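Long-range contact in immunoreactive 84kD antigen PG93 (PDB 5M11), which is an essential bacterial surface component of the type IX secretion system of Porphyromonas gingivalis and carries bound calcium and zinc ions: residues V26-L40 against V65-I79. Numbering follows the deposited sequence.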
loop_
_atom_site.group_PDB
_atom_site.type_symbol
_atom_site.label_atom_id
_atom_site.label_comp_id
_atom_site.label_asym_id
_atom_site.label_seq_id
_atom_site.Cartn_x
_atom_site.Cartn_y
_atom_site.Cartn_z
ATOM N N VAL A 26 1.492 -18.661 -13.691
ATOM C CA VAL A 26 0.541 -19.754 -13.952
ATOM C C VAL A 26 0.095 -19.688 -15.422
ATOM O O VAL A 26 -0.320 -18.610 -15.879
ATOM C CB VAL A 26 -0.696 -19.677 -12.989
ATOM C CG1 VAL A 26 -1.836 -20.599 -13.425
ATOM C CG2 VAL A 26 -0.322 -19.944 -11.542
ATOM N N GLU A 27 0.122 -20.837 -16.138
ATOM C CA GLU A 27 -0.373 -20.910 -17.516
ATOM C C GLU A 27 -1.871 -21.254 -17.541
ATOM O O GLU A 27 -2.293 -22.199 -16.882
ATOM C CB GLU A 27 0.407 -21.933 -18.365
ATOM C CG GLU A 27 0.109 -21.793 -19.854
ATOM C CD GLU A 27 0.436 -22.976 -20.740
ATOM O OE1 GLU A 27 1.414 -23.695 -20.433
ATOM O OE2 GLU A 27 -0.253 -23.153 -21.771
ATOM N N THR A 28 -2.652 -20.485 -18.332
ATOM C CA THR A 28 -4.102 -20.598 -18.596
ATOM C C THR A 28 -4.235 -20.899 -20.100
ATOM O O THR A 28 -3.358 -20.436 -20.831
ATOM C CB THR A 28 -4.775 -19.269 -18.138
ATOM O OG1 THR A 28 -4.920 -19.296 -16.716
ATOM C CG2 THR A 28 -6.120 -18.950 -18.837
ATOM N N PRO A 29 -5.271 -21.631 -20.610
ATOM C CA PRO A 29 -5.358 -21.886 -22.071
ATOM C C PRO A 29 -5.200 -20.641 -22.946
ATOM O O PRO A 29 -4.552 -20.747 -23.977
ATOM C CB PRO A 29 -6.748 -22.497 -22.252
ATOM C CG PRO A 29 -7.035 -23.143 -20.947
ATOM C CD PRO A 29 -6.395 -22.274 -19.900
ATOM N N LYS A 30 -5.709 -19.470 -22.514
ATOM C CA LYS A 30 -5.587 -18.238 -23.304
ATOM C C LYS A 30 -4.889 -17.062 -22.536
ATOM O O LYS A 30 -4.727 -15.983 -23.114
ATOM C CB LYS A 30 -6.982 -17.785 -23.827
ATOM C CG LYS A 30 -7.661 -18.743 -24.826
ATOM C CD LYS A 30 -7.347 -18.403 -26.286
ATOM C CE LYS A 30 -7.166 -19.636 -27.150
ATOM N NZ LYS A 30 -7.240 -19.316 -28.602
ATOM N N LYS A 31 -4.462 -17.263 -21.272
ATOM C CA LYS A 31 -3.833 -16.195 -20.473
ATOM C C LYS A 31 -2.651 -16.696 -19.637
ATOM O O LYS A 31 -2.433 -17.900 -19.530
ATOM C CB LYS A 31 -4.871 -15.553 -19.526
ATOM C CG LYS A 31 -5.861 -14.591 -20.191
ATOM C CD LYS A 31 -7.100 -14.320 -19.318
ATOM C CE LYS A 31 -8.298 -15.139 -19.741
ATOM N NZ LYS A 31 -9.579 -14.446 -19.436
ATOM N N VAL A 32 -1.879 -15.767 -19.060
ATOM C CA VAL A 32 -0.750 -16.090 -18.190
ATOM C C VAL A 32 -0.949 -15.288 -16.920
ATOM O O VAL A 32 -0.768 -14.067 -16.922
ATOM C CB VAL A 32 0.664 -15.866 -18.817
ATOM C CG1 VAL A 32 1.771 -16.306 -17.859
ATOM C CG2 VAL A 32 0.815 -16.581 -20.156
ATOM N N PHE A 33 -1.374 -15.952 -15.853
ATOM C CA PHE A 33 -1.582 -15.247 -14.593
ATOM C C PHE A 33 -0.265 -15.172 -13.851
ATOM O O PHE A 33 0.513 -16.130 -13.889
ATOM C CB PHE A 33 -2.682 -15.907 -13.745
ATOM C CG PHE A 33 -4.072 -15.518 -14.194
ATOM C CD1 PHE A 33 -4.633 -14.303 -13.807
ATOM C CD2 PHE A 33 -4.822 -16.364 -15.001
ATOM C CE1 PHE A 33 -5.919 -13.948 -14.212
ATOM C CE2 PHE A 33 -6.108 -16.002 -15.412
ATOM C CZ PHE A 33 -6.648 -14.798 -15.012
ATOM N N ALA A 34 0.023 -14.020 -13.240
ATOM C CA ALA A 34 1.279 -13.822 -12.522
ATOM C C ALA A 34 1.088 -12.905 -11.351
ATOM O O ALA A 34 0.169 -12.091 -11.349
ATOM C CB ALA A 34 2.346 -13.271 -13.451
ATOM N N VAL A 35 1.946 -13.048 -10.341
ATOM C CA VAL A 35 1.878 -12.261 -9.110
ATOM C C VAL A 35 3.207 -11.541 -8.916
ATOM O O VAL A 35 4.269 -12.173 -8.968
ATOM C CB VAL A 35 1.507 -13.135 -7.874
ATOM C CG1 VAL A 35 1.518 -12.321 -6.578
ATOM C CG2 VAL A 35 0.172 -13.843 -8.073
ATOM N N ALA A 36 3.130 -10.221 -8.681
ATOM C CA ALA A 36 4.284 -9.376 -8.449
ATOM C C ALA A 36 4.069 -8.470 -7.221
ATOM O O ALA A 36 3.353 -7.473 -7.298
ATOM C CB ALA A 36 4.578 -8.560 -9.691
ATOM N N ASN A 37 4.666 -8.872 -6.071
ATOM C CA ASN A 37 4.659 -8.193 -4.761
ATOM C C ASN A 37 3.321 -8.306 -4.029
ATOM O O ASN A 37 3.141 -7.691 -2.974
ATOM C CB ASN A 37 5.091 -6.709 -4.867
ATOM C CG ASN A 37 6.547 -6.540 -5.247
ATOM O OD1 ASN A 37 7.455 -7.053 -4.571
ATOM N ND2 ASN A 37 6.802 -5.853 -6.362
ATOM N N GLY A 38 2.431 -9.147 -4.548
ATOM C CA GLY A 38 1.110 -9.396 -3.969
ATOM C C GLY A 38 -0.009 -8.974 -4.892
ATOM O O GLY A 38 -1.187 -9.176 -4.583
ATOM N N VAL A 39 0.372 -8.377 -6.038
ATOM C CA VAL A 39 -0.567 -7.876 -7.032
ATOM C C VAL A 39 -0.740 -8.937 -8.100
ATOM O O VAL A 39 0.228 -9.311 -8.760
ATOM C CB VAL A 39 -0.142 -6.502 -7.616
ATOM C CG1 VAL A 39 -1.194 -5.958 -8.583
ATOM C CG2 VAL A 39 0.135 -5.500 -6.502
ATOM N N LEU A 40 -1.971 -9.435 -8.248
ATOM C CA LEU A 40 -2.303 -10.443 -9.248
ATOM C C LEU A 40 -2.543 -9.748 -10.561
ATOM O O LEU A 40 -3.097 -8.646 -10.558
ATOM C CB LEU A 40 -3.544 -11.267 -8.816
ATOM C CG LEU A 40 -4.065 -12.308 -9.822
ATOM C CD1 LEU A 40 -3.222 -13.553 -9.817
ATOM C CD2 LEU A 40 -5.522 -12.628 -9.571
ATOM N N VAL A 65 -1.758 -11.231 -2.563
ATOM C CA VAL A 65 -1.765 -12.584 -3.116
ATOM C C VAL A 65 -0.436 -13.279 -2.732
ATOM O O VAL A 65 0.637 -12.721 -2.944
ATOM C CB VAL A 65 -2.042 -12.574 -4.640
ATOM C CG1 VAL A 65 -2.065 -13.984 -5.202
ATOM C CG2 VAL A 65 -3.353 -11.861 -4.948
ATOM N N SER A 66 -0.542 -14.470 -2.106
ATOM C CA SER A 66 0.543 -15.307 -1.601
ATOM C C SER A 66 0.861 -16.476 -2.548
ATOM O O SER A 66 1.915 -17.091 -2.404
ATOM C CB SER A 66 0.167 -15.838 -0.217
ATOM O OG SER A 66 1.124 -16.707 0.371
ATOM N N SER A 67 -0.036 -16.803 -3.490
ATOM C CA SER A 67 0.111 -17.900 -4.469
ATOM C C SER A 67 -1.162 -18.071 -5.314
ATOM O O SER A 67 -2.250 -17.669 -4.895
ATOM C CB SER A 67 0.418 -19.219 -3.765
ATOM O OG SER A 67 0.539 -20.269 -4.702
ATOM N N ILE A 68 -1.026 -18.731 -6.474
ATOM C CA ILE A 68 -2.133 -19.017 -7.393
ATOM C C ILE A 68 -1.957 -20.372 -8.090
ATOM O O ILE A 68 -0.839 -20.887 -8.180
ATOM C CB ILE A 68 -2.294 -17.893 -8.453
ATOM C CG1 ILE A 68 -0.927 -17.434 -9.033
ATOM C CG2 ILE A 68 -3.124 -16.729 -7.905
ATOM C CD1 ILE A 68 -1.018 -16.576 -10.355
ATOM N N ALA A 69 -3.060 -20.933 -8.608
ATOM C CA ALA A 69 -3.041 -22.163 -9.414
ATOM C C ALA A 69 -4.340 -22.286 -10.226
ATOM O O ALA A 69 -5.367 -21.737 -9.818
ATOM C CB ALA A 69 -2.808 -23.390 -8.555
ATOM N N TYR A 70 -4.284 -22.966 -11.392
ATOM C CA TYR A 70 -5.409 -23.096 -12.314
ATOM C C TYR A 70 -5.954 -24.517 -12.368
ATOM O O TYR A 70 -5.201 -25.483 -12.402
ATOM C CB TYR A 70 -4.964 -22.639 -13.718
ATOM C CG TYR A 70 -5.983 -22.775 -14.834
ATOM C CD1 TYR A 70 -7.033 -21.863 -14.965
ATOM C CD2 TYR A 70 -5.841 -23.749 -15.817
ATOM C CE1 TYR A 70 -7.962 -21.972 -16.003
ATOM C CE2 TYR A 70 -6.765 -23.874 -16.852
ATOM C CZ TYR A 70 -7.831 -22.986 -16.941
ATOM O OH TYR A 70 -8.719 -23.098 -17.995
ATOM N N SER A 71 -7.269 -24.637 -12.390
ATOM C CA SER A 71 -7.931 -25.912 -12.554
ATOM C C SER A 71 -8.353 -26.033 -14.020
ATOM O O SER A 71 -9.376 -25.461 -14.432
ATOM C CB SER A 71 -9.122 -26.053 -11.615
ATOM O OG SER A 71 -9.805 -27.255 -11.930
ATOM N N GLU A 72 -7.520 -26.753 -14.815
ATOM C CA GLU A 72 -7.710 -27.039 -16.245
ATOM C C GLU A 72 -9.129 -27.599 -16.467
ATOM O O GLU A 72 -9.821 -27.183 -17.400
ATOM C CB GLU A 72 -6.617 -28.019 -16.719
ATOM C CG GLU A 72 -6.685 -28.472 -18.171
ATOM C CD GLU A 72 -5.560 -29.401 -18.606
ATOM O OE1 GLU A 72 -4.410 -29.210 -18.142
ATOM O OE2 GLU A 72 -5.821 -30.301 -19.441
ATOM N N GLN A 73 -9.574 -28.477 -15.551
ATOM C CA GLN A 73 -10.880 -29.110 -15.587
ATOM C C GLN A 73 -11.992 -28.082 -15.333
ATOM O O GLN A 73 -12.935 -28.038 -16.112
ATOM C CB GLN A 73 -10.939 -30.266 -14.568
ATOM C CG GLN A 73 -12.050 -31.284 -14.818
ATOM C CD GLN A 73 -12.431 -31.998 -13.534
ATOM O OE1 GLN A 73 -13.446 -31.678 -12.884
ATOM N NE2 GLN A 73 -11.617 -32.970 -13.124
ATOM N N LEU A 74 -11.869 -27.233 -14.299
ATOM C CA LEU A 74 -12.940 -26.281 -13.965
ATOM C C LEU A 74 -12.804 -24.886 -14.615
ATOM O O LEU A 74 -13.641 -24.019 -14.343
ATOM C CB LEU A 74 -13.042 -26.113 -12.444
ATOM C CG LEU A 74 -13.389 -27.368 -11.659
ATOM C CD1 LEU A 74 -12.881 -27.265 -10.276
ATOM C CD2 LEU A 74 -14.879 -27.637 -11.651
ATOM N N LYS A 75 -11.773 -24.672 -15.480
ATOM C CA LYS A 75 -11.476 -23.387 -16.135
ATOM C C LYS A 75 -11.529 -22.249 -15.079
ATOM O O LYS A 75 -12.006 -21.151 -15.360
ATOM C CB LYS A 75 -12.409 -23.136 -17.334
ATOM C CG LYS A 75 -12.145 -24.084 -18.497
ATOM C CD LYS A 75 -13.209 -23.984 -19.575
ATOM C CE LYS A 75 -13.334 -25.255 -20.382
ATOM N NZ LYS A 75 -14.614 -25.312 -21.146
ATOM N N SER A 76 -11.044 -22.548 -13.846
ATOM C CA SER A 76 -11.031 -21.622 -12.716
ATOM C C SER A 76 -9.656 -21.511 -12.089
ATOM O O SER A 76 -8.889 -22.475 -12.086
ATOM C CB SER A 76 -12.035 -22.045 -11.653
ATOM O OG SER A 76 -13.343 -22.128 -12.191
ATOM N N LEU A 77 -9.367 -20.323 -11.532
ATOM C CA LEU A 77 -8.104 -20.004 -10.871
ATOM C C LEU A 77 -8.324 -19.806 -9.355
ATOM O O LEU A 77 -9.148 -18.979 -8.931
ATOM C CB LEU A 77 -7.468 -18.737 -11.512
ATOM C CG LEU A 77 -6.157 -18.237 -10.898
ATOM C CD1 LEU A 77 -4.963 -18.908 -11.531
ATOM C CD2 LEU A 77 -6.029 -16.751 -11.014
ATOM N N VAL A 78 -7.564 -20.561 -8.552
ATOM C CA VAL A 78 -7.564 -20.470 -7.094
ATOM C C VAL A 78 -6.547 -19.396 -6.673
ATOM O O VAL A 78 -5.379 -19.507 -7.028
ATOM C CB VAL A 78 -7.251 -21.842 -6.463
ATOM C CG1 VAL A 78 -6.899 -21.707 -4.981
ATOM C CG2 VAL A 78 -8.411 -22.813 -6.677
ATOM N N ILE A 79 -7.004 -18.352 -5.949
ATOM C CA ILE A 79 -6.175 -17.257 -5.431
ATOM C C ILE A 79 -6.057 -17.401 -3.924
ATOM O O ILE A 79 -7.056 -17.245 -3.216
ATOM C CB ILE A 79 -6.702 -15.835 -5.791
ATOM C CG1 ILE A 79 -6.982 -15.665 -7.292
ATOM C CG2 ILE A 79 -5.721 -14.779 -5.306
ATOM C CD1 ILE A 79 -8.029 -14.632 -7.604
#
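I68 is the bump at the middle of this interface: its CD1 fills a hollow walled by V26, F33, V35 and L40, 3.6 Å from V26 CG2 and 3.8 Å from both V35 CG2 and F33 CB. With chi1 at 44°, CG1 and CD1 of I68 turn to V26 and V35, while CG2, anti to the carbonyl carbon, meets L40 CD1 at 3.7 Å. V26 wedges between I68 and Y70, CG2 against I68 CG1 and CG1 against Y70 CB, with L77 CD1 next to it. L77 pushes CD2 over one face of the F33 ring, 4.0 Å from its centroid and 14° off the normal, a CH-pi contact; F54 also meets this ring. L40 CD2 reaches across to I79 CD1. At one end the Y70 ring lies beside the loop 28-31, with T28 OG1 over one face and P29 packed obliquely near the hydroxyl. At the other, V65 nests CG1 against V35 CG2, and its N donates the one hydrogen bond between the segments, nearly straight (2.9 Å, 171°), to G38 O in the type I' turn A36-V39. The four-stranded antiparallel sheets 22-54 and 65-98 are successive blades of the N-terminal beta-propeller, edge strand 65-71 of the second packing on the face of the first, antiparallel to strand 32-36 with axes 7.7 Å apart.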